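Local coordinates for uncharacterized protein (Bacteroides ovatus, PDB 4IRT) that is of unknown function but is a putative neuraminidase with a BNR repeat-like, beta-propeller type of architecture, at residues Q182-E187 with L373-R378; N263-T268 with G324-I329; R318-G323 with P367-E372. One frame throughout, in Å; residues are numbered along the deposited sequence.

Contact 1: Q182-E187 with L373-R378; sequences QLYVDE and LWKKQR
The Y184 ring has K375 NZ over one face, 4.9 Å from its centroid and 21° off its normal, a cation-pi contact. The edge of the R378 guanidinium meets the carboxylate of E187. Y184 OH sits at the edge of the W374 ring, and R378 CD lies over one face of that ring, toward its rim. The contact joins the end of strand 178-185 to helix 371-377. K375 is extended beyond CG, and K375 NZ donates to V185 O at 2.8 Å, in the plane of the carbonyl. Water 1 accepts from K375 NZ at 2.8 Å and donates to D186 O. E187 and R378 meet tip to tip in an end-on salt bridge, one nitrogen to each oxygen, their planes 38° apart. R378 NH2 reaches the syn lone pair of E187 OE1 at 3.0 Å, nearly straight (169°). R378 NH1 meets E187 OE2 at 2.9 Å, on its syn side but out of the carboxylate plane, and donates to W374 O. A leucine in place of R378 would probably leave E187 without its charged mate and W374 O with one donor fewer. K375 also pairs with E372, so both cations probably have their charge largely balanced.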
loop_
_atom_site.group_PDB
_atom_site.type_symbol
_atom_site.label_atom_id
_atom_site.label_comp_id
_atom_site.label_asym_id
_atom_site.label_seq_id
_atom_site.Cartn_x
_atom_site.Cartn_y
_atom_site.Cartn_z
ATOM N N GLN A 182 3.829 -6.521 -1.652
ATOM C CA GLN A 182 2.730 -5.916 -0.893
ATOM C C GLN A 182 2.160 -6.943 0.075
ATOM O O GLN A 182 2.298 -8.159 -0.138
ATOM C CB GLN A 182 1.617 -5.365 -1.829
ATOM C CG GLN A 182 1.087 -6.370 -2.870
ATOM C CD GLN A 182 1.881 -6.411 -4.158
ATOM O OE1 GLN A 182 2.516 -5.426 -4.561
ATOM N NE2 GLN A 182 1.866 -7.579 -4.821
ATOM N N LEU A 183 1.596 -6.458 1.174
ATOM C CA LEU A 183 1.105 -7.306 2.247
ATOM C C LEU A 183 -0.242 -6.831 2.714
ATOM O O LEU A 183 -0.671 -5.723 2.385
ATOM C CB LEU A 183 2.049 -7.318 3.461
ATOM C CG LEU A 183 3.471 -7.764 3.188
ATOM C CD1 LEU A 183 4.355 -6.592 2.826
ATOM C CD2 LEU A 183 4.121 -8.467 4.348
ATOM N N TYR A 184 -0.868 -7.678 3.505
ATOM C CA TYR A 184 -2.124 -7.371 4.159
ATOM C C TYR A 184 -2.292 -8.308 5.340
ATOM O O TYR A 184 -1.973 -9.497 5.239
ATOM C CB TYR A 184 -3.274 -7.563 3.193
ATOM C CG TYR A 184 -4.628 -7.097 3.673
ATOM C CD1 TYR A 184 -4.974 -5.751 3.581
ATOM C CD2 TYR A 184 -5.595 -8.000 4.139
ATOM C CE1 TYR A 184 -6.224 -5.294 3.989
ATOM C CE2 TYR A 184 -6.856 -7.553 4.545
ATOM C CZ TYR A 184 -7.165 -6.177 4.443
ATOM O OH TYR A 184 -8.394 -5.687 4.819
ATOM N N VAL A 185 -2.789 -7.789 6.462
ATOM C CA VAL A 185 -3.068 -8.655 7.605
ATOM C C VAL A 185 -4.570 -8.793 7.678
ATOM O O VAL A 185 -5.283 -7.782 7.807
ATOM C CB VAL A 185 -2.499 -8.077 8.906
ATOM C CG1 VAL A 185 -2.866 -8.967 10.087
ATOM C CG2 VAL A 185 -0.988 -7.932 8.774
ATOM N N ASP A 186 -5.058 -10.021 7.540
ATOM C CA ASP A 186 -6.495 -10.222 7.411
ATOM C C ASP A 186 -7.204 -10.149 8.756
ATOM O O ASP A 186 -6.592 -9.897 9.796
ATOM C CB ASP A 186 -6.845 -11.483 6.603
ATOM C CG ASP A 186 -6.505 -12.785 7.313
ATOM O OD1 ASP A 186 -6.360 -12.804 8.557
ATOM O OD2 ASP A 186 -6.416 -13.824 6.616
ATOM N N GLU A 187 -8.513 -10.316 8.722
ATOM C CA GLU A 187 -9.317 -10.160 9.938
ATOM C C GLU A 187 -9.113 -11.287 10.953
ATOM O O GLU A 187 -9.613 -11.206 12.077
ATOM C CB GLU A 187 -10.786 -9.937 9.572
ATOM C CG GLU A 187 -10.933 -8.587 8.905
ATOM C CD GLU A 187 -12.170 -8.416 8.033
ATOM O OE1 GLU A 187 -13.173 -9.093 8.284
ATOM O OE2 GLU A 187 -12.144 -7.560 7.106
ATOM N N LEU A 373 -10.715 0.822 9.026
ATOM C CA LEU A 373 -12.124 1.146 8.969
ATOM C C LEU A 373 -12.887 0.165 8.098
ATOM O O LEU A 373 -13.998 -0.202 8.426
ATOM C CB LEU A 373 -12.326 2.555 8.430
ATOM C CG LEU A 373 -13.737 3.109 8.493
ATOM C CD1 LEU A 373 -14.241 3.222 9.932
ATOM C CD2 LEU A 373 -13.700 4.479 7.849
ATOM N N TRP A 374 -12.292 -0.290 7.005
ATOM C CA TRP A 374 -12.941 -1.311 6.207
ATOM C C TRP A 374 -13.075 -2.615 7.035
ATOM O O TRP A 374 -14.163 -3.221 7.083
ATOM C CB TRP A 374 -12.208 -1.536 4.875
ATOM C CG TRP A 374 -12.832 -2.678 4.145
ATOM C CD1 TRP A 374 -12.369 -3.962 4.083
ATOM C CD2 TRP A 374 -14.096 -2.677 3.493
ATOM N NE1 TRP A 374 -13.246 -4.742 3.390
ATOM C CE2 TRP A 374 -14.312 -3.981 2.999
ATOM C CE3 TRP A 374 -15.044 -1.684 3.214
ATOM C CZ2 TRP A 374 -15.441 -4.324 2.274
ATOM C CZ3 TRP A 374 -16.176 -2.043 2.502
ATOM C CH2 TRP A 374 -16.345 -3.347 2.026
ATOM N N LYS A 375 -11.992 -3.032 7.688
ATOM C CA LYS A 375 -12.015 -4.264 8.449
ATOM C C LYS A 375 -13.018 -4.246 9.598
ATOM O O LYS A 375 -13.692 -5.246 9.850
ATOM C CB LYS A 375 -10.637 -4.574 9.022
ATOM C CG LYS A 375 -9.561 -4.902 7.998
ATOM C CD LYS A 375 -8.278 -5.167 8.768
ATOM C CE LYS A 375 -7.076 -5.235 7.878
ATOM N NZ LYS A 375 -5.881 -5.200 8.774
ATOM N N LYS A 376 -13.095 -3.129 10.312
ATOM C CA LYS A 376 -13.893 -3.058 11.545
ATOM C C LYS A 376 -15.305 -2.595 11.278
ATOM O O LYS A 376 -16.222 -3.032 11.968
ATOM C CB LYS A 376 -13.251 -2.111 12.561
ATOM C CG LYS A 376 -11.825 -2.441 12.951
ATOM C CD LYS A 376 -11.741 -3.608 13.903
ATOM C CE LYS A 376 -10.284 -3.861 14.274
ATOM N NZ LYS A 376 -10.142 -4.865 15.363
ATOM N N GLN A 377 -15.498 -1.710 10.301
ATOM C CA GLN A 377 -16.805 -1.088 10.086
ATOM C C GLN A 377 -17.408 -1.217 8.683
ATOM O O GLN A 377 -18.518 -0.767 8.449
ATOM C CB GLN A 377 -16.764 0.385 10.518
ATOM C CG GLN A 377 -16.410 0.576 11.981
ATOM C CD GLN A 377 -16.660 1.998 12.447
ATOM O OE1 GLN A 377 -17.605 2.639 12.002
ATOM N NE2 GLN A 377 -15.815 2.491 13.345
ATOM N N ARG A 378 -16.707 -1.893 7.773
ATOM C CA ARG A 378 -17.096 -1.997 6.371
ATOM C C ARG A 378 -17.461 -0.667 5.729
ATOM O O ARG A 378 -18.421 -0.574 4.974
ATOM C CB ARG A 378 -18.232 -3.033 6.190
ATOM C CG ARG A 378 -17.787 -4.431 6.565
ATOM C CD ARG A 378 -16.935 -5.013 5.459
ATOM N NE ARG A 378 -16.647 -6.413 5.736
ATOM C CZ ARG A 378 -15.569 -6.863 6.348
ATOM N NH1 ARG A 378 -14.599 -6.042 6.729
ATOM N NH2 ARG A 378 -15.455 -8.165 6.560
HETATM O O HOH W 1 -6.066 -7.005 10.894
#

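Contact 2: N263-T268 with G324-I329; sequences NPYIAT and GEVFYI
Y265 touches V326 and A267 touches Y328 between two neighbouring four-stranded antiparallel sheets, an arrangement consistent with adjacent blades of a beta-propeller. Strand 264-271 belongs to one sheet and strand 325-330 to the other. Their segment axes come within 9.4 Å at an angle of 28°, and no hydrogen bond joins them. The apolar contacts are few. A267 CB packs obliquely against the Y328 ring, 3.7 Å from Y328 CE2 and 4.0 Å from Y328 CZ. Y265 CE2 lies 4.4 Å from V326 CG2, a looser touch. I319 of strand 318-322 packs against Y265, A267 and Y328. The aromatic contact stays within the first sheet: the Y265 ring meets that of W284, with the planes nearly parallel. Y265 OH makes a weak hydrogen bond to D259. The polar link between the sheets goes to a neighbouring strand: Y328 OH is hydrogen-bonded to R281 O, on strand 278-285 beside 264-271. In Y328, CG is anti to the backbone N (chi1 -166°), and the ring beyond it ends beside T268. T268 O lies near the ring plane, 3.0 Å from Y328 OH, but the angle is too poor for a bond.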
loop_
_atom_site.group_PDB
_atom_site.type_symbol
_atom_site.label_atom_id
_atom_site.label_comp_id
_atom_site.label_asym_id
_atom_site.label_seq_id
_atom_site.Cartn_x
_atom_site.Cartn_y
_atom_site.Cartn_z
ATOM N N ASN A 263 -9.069 -15.672 2.370
ATOM C CA ASN A 263 -8.673 -15.819 0.959
ATOM C C ASN A 263 -8.032 -14.516 0.415
ATOM O O ASN A 263 -8.583 -13.434 0.631
ATOM C CB ASN A 263 -9.869 -16.191 0.100
ATOM C CG ASN A 263 -10.383 -17.586 0.415
ATOM O OD1 ASN A 263 -9.611 -18.519 0.666
ATOM N ND2 ASN A 263 -11.668 -17.707 0.460
ATOM N N PRO A 264 -6.865 -14.627 -0.269
ATOM C CA PRO A 264 -6.111 -13.443 -0.723
ATOM C C PRO A 264 -6.562 -12.956 -2.079
ATOM O O PRO A 264 -6.892 -13.773 -2.948
ATOM C CB PRO A 264 -4.668 -13.947 -0.843
ATOM C CG PRO A 264 -4.854 -15.426 -1.206
ATOM C CD PRO A 264 -6.055 -15.853 -0.380
ATOM N N TYR A 265 -6.506 -11.638 -2.252
ATOM C CA TYR A 265 -6.855 -10.949 -3.479
ATOM C C TYR A 265 -5.740 -9.962 -3.806
ATOM O O TYR A 265 -5.307 -9.232 -2.927
ATOM C CB TYR A 265 -8.137 -10.153 -3.318
ATOM C CG TYR A 265 -9.358 -10.996 -3.122
ATOM C CD1 TYR A 265 -9.590 -11.599 -1.907
ATOM C CD2 TYR A 265 -10.267 -11.186 -4.141
ATOM C CE1 TYR A 265 -10.719 -12.380 -1.704
ATOM C CE2 TYR A 265 -11.395 -11.975 -3.958
ATOM C CZ TYR A 265 -11.612 -12.572 -2.735
ATOM O OH TYR A 265 -12.725 -13.356 -2.503
ATOM N N ILE A 266 -5.270 -9.956 -5.058
ATOM C CA ILE A 266 -4.143 -9.088 -5.468
ATOM C C ILE A 266 -4.575 -8.229 -6.653
ATOM O O ILE A 266 -5.084 -8.760 -7.612
ATOM C CB ILE A 266 -2.927 -9.927 -5.880
ATOM C CG1 ILE A 266 -2.502 -10.843 -4.732
ATOM C CG2 ILE A 266 -1.792 -9.011 -6.355
ATOM C CD1 ILE A 266 -1.693 -12.089 -5.106
ATOM N N ALA A 267 -4.379 -6.916 -6.566
ATOM C CA ALA A 267 -4.793 -5.978 -7.618
ATOM C C ALA A 267 -3.578 -5.394 -8.322
ATOM O O ALA A 267 -2.632 -4.916 -7.685
ATOM C CB ALA A 267 -5.642 -4.867 -7.034
ATOM N N THR A 268 -3.587 -5.464 -9.645
ATOM C CA THR A 268 -2.473 -5.012 -10.438
ATOM C C THR A 268 -2.921 -4.792 -11.871
ATOM O O THR A 268 -4.133 -4.669 -12.143
ATOM C CB THR A 268 -1.242 -5.980 -10.343
ATOM O OG1 THR A 268 -0.126 -5.393 -10.997
ATOM C CG2 THR A 268 -1.538 -7.349 -11.000
ATOM N N GLY A 324 -16.504 -12.178 -1.565
ATOM C CA GLY A 324 -16.536 -12.312 -3.013
ATOM C C GLY A 324 -16.890 -11.020 -3.751
ATOM O O GLY A 324 -16.594 -10.885 -4.929
ATOM N N GLU A 325 -17.516 -10.072 -3.060
ATOM C CA GLU A 325 -17.869 -8.794 -3.650
ATOM C C GLU A 325 -16.628 -7.886 -3.584
ATOM O O GLU A 325 -15.974 -7.797 -2.567
ATOM C CB GLU A 325 -19.047 -8.193 -2.927
ATOM C CG GLU A 325 -19.435 -6.824 -3.411
ATOM C CD GLU A 325 -20.704 -6.326 -2.757
ATOM O OE1 GLU A 325 -21.043 -6.752 -1.627
ATOM O OE2 GLU A 325 -21.356 -5.482 -3.368
ATOM N N VAL A 326 -16.312 -7.242 -4.694
ATOM C CA VAL A 326 -15.083 -6.475 -4.810
ATOM C C VAL A 326 -15.358 -5.036 -5.219
ATOM O O VAL A 326 -16.093 -4.777 -6.167
ATOM C CB VAL A 326 -14.130 -7.117 -5.850
ATOM C CG1 VAL A 326 -12.892 -6.258 -6.038
ATOM C CG2 VAL A 326 -13.739 -8.519 -5.427
ATOM N N PHE A 327 -14.711 -4.116 -4.503
ATOM C CA PHE A 327 -14.645 -2.716 -4.864
ATOM C C PHE A 327 -13.189 -2.399 -5.208
ATOM O O PHE A 327 -12.307 -2.504 -4.348
ATOM C CB PHE A 327 -15.113 -1.875 -3.683
ATOM C CG PHE A 327 -16.481 -2.240 -3.223
ATOM C CD1 PHE A 327 -16.673 -3.285 -2.333
ATOM C CD2 PHE A 327 -17.594 -1.570 -3.714
ATOM C CE1 PHE A 327 -17.944 -3.645 -1.905
ATOM C CE2 PHE A 327 -18.870 -1.942 -3.298
ATOM C CZ PHE A 327 -19.039 -2.989 -2.406
ATOM N N TYR A 328 -12.983 -1.956 -6.442
ATOM C CA TYR A 328 -11.659 -1.826 -7.057
ATOM C C TYR A 328 -11.441 -0.368 -7.450
ATOM O O TYR A 328 -12.119 0.172 -8.330
ATOM C CB TYR A 328 -11.635 -2.738 -8.272
ATOM C CG TYR A 328 -10.290 -3.037 -8.908
ATOM C CD1 TYR A 328 -9.640 -2.084 -9.684
ATOM C CD2 TYR A 328 -9.708 -4.311 -8.796
ATOM C CE1 TYR A 328 -8.445 -2.355 -10.284
ATOM C CE2 TYR A 328 -8.501 -4.590 -9.398
ATOM C CZ TYR A 328 -7.874 -3.604 -10.128
ATOM O OH TYR A 328 -6.691 -3.909 -10.764
ATOM N N ILE A 329 -10.495 0.281 -6.767
ATOM C CA ILE A 329 -10.273 1.710 -6.879
ATOM C C ILE A 329 -9.056 2.002 -7.776
ATOM O O ILE A 329 -7.988 1.372 -7.625
ATOM C CB ILE A 329 -10.078 2.354 -5.502
ATOM C CG1 ILE A 329 -11.202 1.961 -4.538
ATOM C CG2 ILE A 329 -10.015 3.865 -5.638
ATOM C CD1 ILE A 329 -12.586 2.413 -4.979
#

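Contact 3: R318-G323 with P367-E372; sequences RIVVEG and PSHDTE
R318 and V320 lie on strand 318-322, the first strand, at one edge, of a four-stranded antiparallel sheet consistent with a propeller blade. They meet P367 to H369 in the run that leads into helix 371-377. D370 is the N-cap of that helix, its OD1 accepting from L373 N. S368 and D370 make backbone hydrogen bonds with F383 and H381, so this run also pairs with strand 381-385. R318 has the largest share of the contact. Its aliphatic part slides past the proline: R318 CG lies 3.7 Å from P367 CB and 3.3 Å from P367 O. The chain then bends at chi2 (-89°), which places R318 CD at the edge of the H369 imidazole, in its plane. One face of the guanidinium lies over S368 CA, which is 3.6 Å from the guanidinium plane and over its centre. S368 CB is 3.6 Å from R318 NH2. H369 stands at the edge of the guanidinium, with the two planes 81° apart. R318 NH1 is 3.1 Å from H369 ND1. The far side of the imidazole touches V320, with H369 NE2 3.4 Å from V320 CG1. R318 NH2 donates to the backbone oxygens of V22 and R24. The two bonds at NH2, with S368 CA and CB on one face, are likely to limit rotation of the buried guanidinium, and the carbonyl dipoles would help to offset its charge.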
loop_
_atom_site.group_PDB
_atom_site.type_symbol
_atom_site.label_atom_id
_atom_site.label_comp_id
_atom_site.label_asym_id
_atom_site.label_seq_id
_atom_site.Cartn_x
_atom_site.Cartn_y
_atom_site.Cartn_z
ATOM N N ARG A 318 -6.134 -0.130 -5.583
ATOM C CA ARG A 318 -6.468 -0.692 -4.257
ATOM C C ARG A 318 -7.801 -1.419 -4.366
ATOM O O ARG A 318 -8.592 -1.133 -5.269
ATOM C CB ARG A 318 -6.595 0.389 -3.178
ATOM C CG ARG A 318 -5.323 1.152 -2.804
ATOM C CD ARG A 318 -4.586 0.466 -1.707
ATOM N NE ARG A 318 -3.391 1.138 -1.178
ATOM C CZ ARG A 318 -3.190 1.397 0.105
ATOM N NH1 ARG A 318 -4.133 1.156 1.026
ATOM N NH2 ARG A 318 -2.054 1.944 0.481
ATOM N N ILE A 319 -8.036 -2.349 -3.442
ATOM C CA ILE A 319 -9.271 -3.122 -3.396
ATOM C C ILE A 319 -9.725 -3.334 -1.956
ATOM O O ILE A 319 -8.909 -3.417 -1.017
ATOM C CB ILE A 319 -9.122 -4.521 -4.036
ATOM C CG1 ILE A 319 -7.861 -5.244 -3.514
ATOM C CG2 ILE A 319 -9.117 -4.446 -5.548
ATOM C CD1 ILE A 319 -7.803 -6.708 -3.925
ATOM N N VAL A 320 -11.033 -3.452 -1.786
ATOM C CA VAL A 320 -11.574 -4.086 -0.578
ATOM C C VAL A 320 -12.574 -5.147 -1.023
ATOM O O VAL A 320 -13.174 -5.038 -2.099
ATOM C CB VAL A 320 -12.196 -3.089 0.416
ATOM C CG1 VAL A 320 -11.113 -2.146 0.959
ATOM C CG2 VAL A 320 -13.372 -2.331 -0.188
ATOM N N VAL A 321 -12.697 -6.182 -0.197
ATOM C CA VAL A 321 -13.527 -7.322 -0.507
ATOM C C VAL A 321 -14.498 -7.624 0.645
ATOM O O VAL A 321 -14.154 -7.490 1.828
ATOM C CB VAL A 321 -12.663 -8.552 -0.803
ATOM C CG1 VAL A 321 -13.506 -9.738 -1.288
ATOM C CG2 VAL A 321 -11.606 -8.211 -1.835
ATOM N N GLU A 322 -15.706 -8.038 0.264
ATOM C CA GLU A 322 -16.736 -8.475 1.205
ATOM C C GLU A 322 -17.339 -9.765 0.647
ATOM O O GLU A 322 -18.199 -9.734 -0.242
ATOM C CB GLU A 322 -17.797 -7.378 1.342
ATOM C CG GLU A 322 -19.146 -7.791 1.935
ATOM C CD GLU A 322 -19.037 -8.337 3.340
ATOM O OE1 GLU A 322 -18.786 -9.546 3.490
ATOM O OE2 GLU A 322 -19.229 -7.549 4.290
ATOM N N GLY A 323 -16.856 -10.916 1.100
ATOM C CA GLY A 323 -17.430 -12.206 0.680
ATOM C C GLY A 323 -17.583 -12.412 -0.823
ATOM O O GLY A 323 -18.655 -12.780 -1.310
ATOM N N PRO A 367 -4.507 5.543 -5.268
ATOM C CA PRO A 367 -5.271 5.329 -4.039
ATOM C C PRO A 367 -4.512 4.785 -2.850
ATOM O O PRO A 367 -3.592 3.962 -2.998
ATOM C CB PRO A 367 -6.320 4.285 -4.434
ATOM C CG PRO A 367 -5.720 3.598 -5.643
ATOM C CD PRO A 367 -4.874 4.602 -6.343
ATOM N N SER A 368 -4.874 5.322 -1.676
ATOM C CA SER A 368 -4.608 4.677 -0.394
ATOM C C SER A 368 -5.904 4.838 0.424
ATOM O O SER A 368 -6.694 5.786 0.200
ATOM C CB SER A 368 -3.378 5.267 0.330
ATOM O OG SER A 368 -3.458 6.676 0.455
ATOM N N HIS A 369 -6.167 3.890 1.312
ATOM C CA HIS A 369 -7.448 3.843 2.034
ATOM C C HIS A 369 -7.283 3.429 3.485
ATOM O O HIS A 369 -6.218 2.921 3.902
ATOM C CB HIS A 369 -8.418 2.877 1.315
ATOM C CG HIS A 369 -8.193 1.411 1.607
ATOM N ND1 HIS A 369 -7.230 0.653 0.984
ATOM C CD2 HIS A 369 -8.880 0.556 2.402
ATOM C CE1 HIS A 369 -7.313 -0.602 1.402
ATOM N NE2 HIS A 369 -8.301 -0.687 2.273
ATOM N N ASP A 370 -8.348 3.628 4.246
ATOM C CA ASP A 370 -8.352 3.372 5.670
ATOM C C ASP A 370 -8.621 1.880 5.831
ATOM O O ASP A 370 -9.776 1.419 5.932
ATOM C CB ASP A 370 -9.375 4.243 6.363
ATOM C CG ASP A 370 -9.326 4.148 7.863
ATOM O OD1 ASP A 370 -8.858 3.122 8.405
ATOM O OD2 ASP A 370 -9.766 5.138 8.498
ATOM N N THR A 371 -7.532 1.122 5.835
ATOM C CA THR A 371 -7.608 -0.334 5.892
ATOM C C THR A 371 -8.399 -0.812 7.114
ATOM O O THR A 371 -9.201 -1.730 7.033
ATOM C CB THR A 371 -6.216 -0.979 5.946
ATOM O OG1 THR A 371 -5.459 -0.402 7.015
ATOM C CG2 THR A 371 -5.466 -0.785 4.641
ATOM N N GLU A 372 -8.162 -0.184 8.255
ATOM C CA GLU A 372 -8.789 -0.603 9.506
ATOM C C GLU A 372 -10.290 -0.301 9.580
ATOM O O GLU A 372 -11.071 -1.092 10.087
ATOM C CB GLU A 372 -7.998 -0.026 10.684
ATOM C CG GLU A 372 -6.532 -0.472 10.654
ATOM C CD GLU A 372 -6.357 -1.982 10.416
ATOM O OE1 GLU A 372 -6.742 -2.772 11.295
ATOM O OE2 GLU A 372 -5.859 -2.377 9.341
#

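In the fold
The three contacts lie close together, 10 to 13 Å from the centre of the chain. The centres of contacts 1 and 3 are about 7 Å apart, those of 2 and 3 about 8 Å, and those of 1 and 2 about 12 Å. Along the chain, contact 1 spans the other two, whose segments alternate. Strands 318-322 and 325-330 are consecutive neighbours in one sheet and link contacts 2 and 3 by backbone hydrogen bonds. Helix 371-377 links contacts 1 and 3: W374 packs on V320, and its NE1 probably bonds V321 O. Together they join three successive sheets and the helix near the centre of the chain, consistent with successive blades of a beta-propeller.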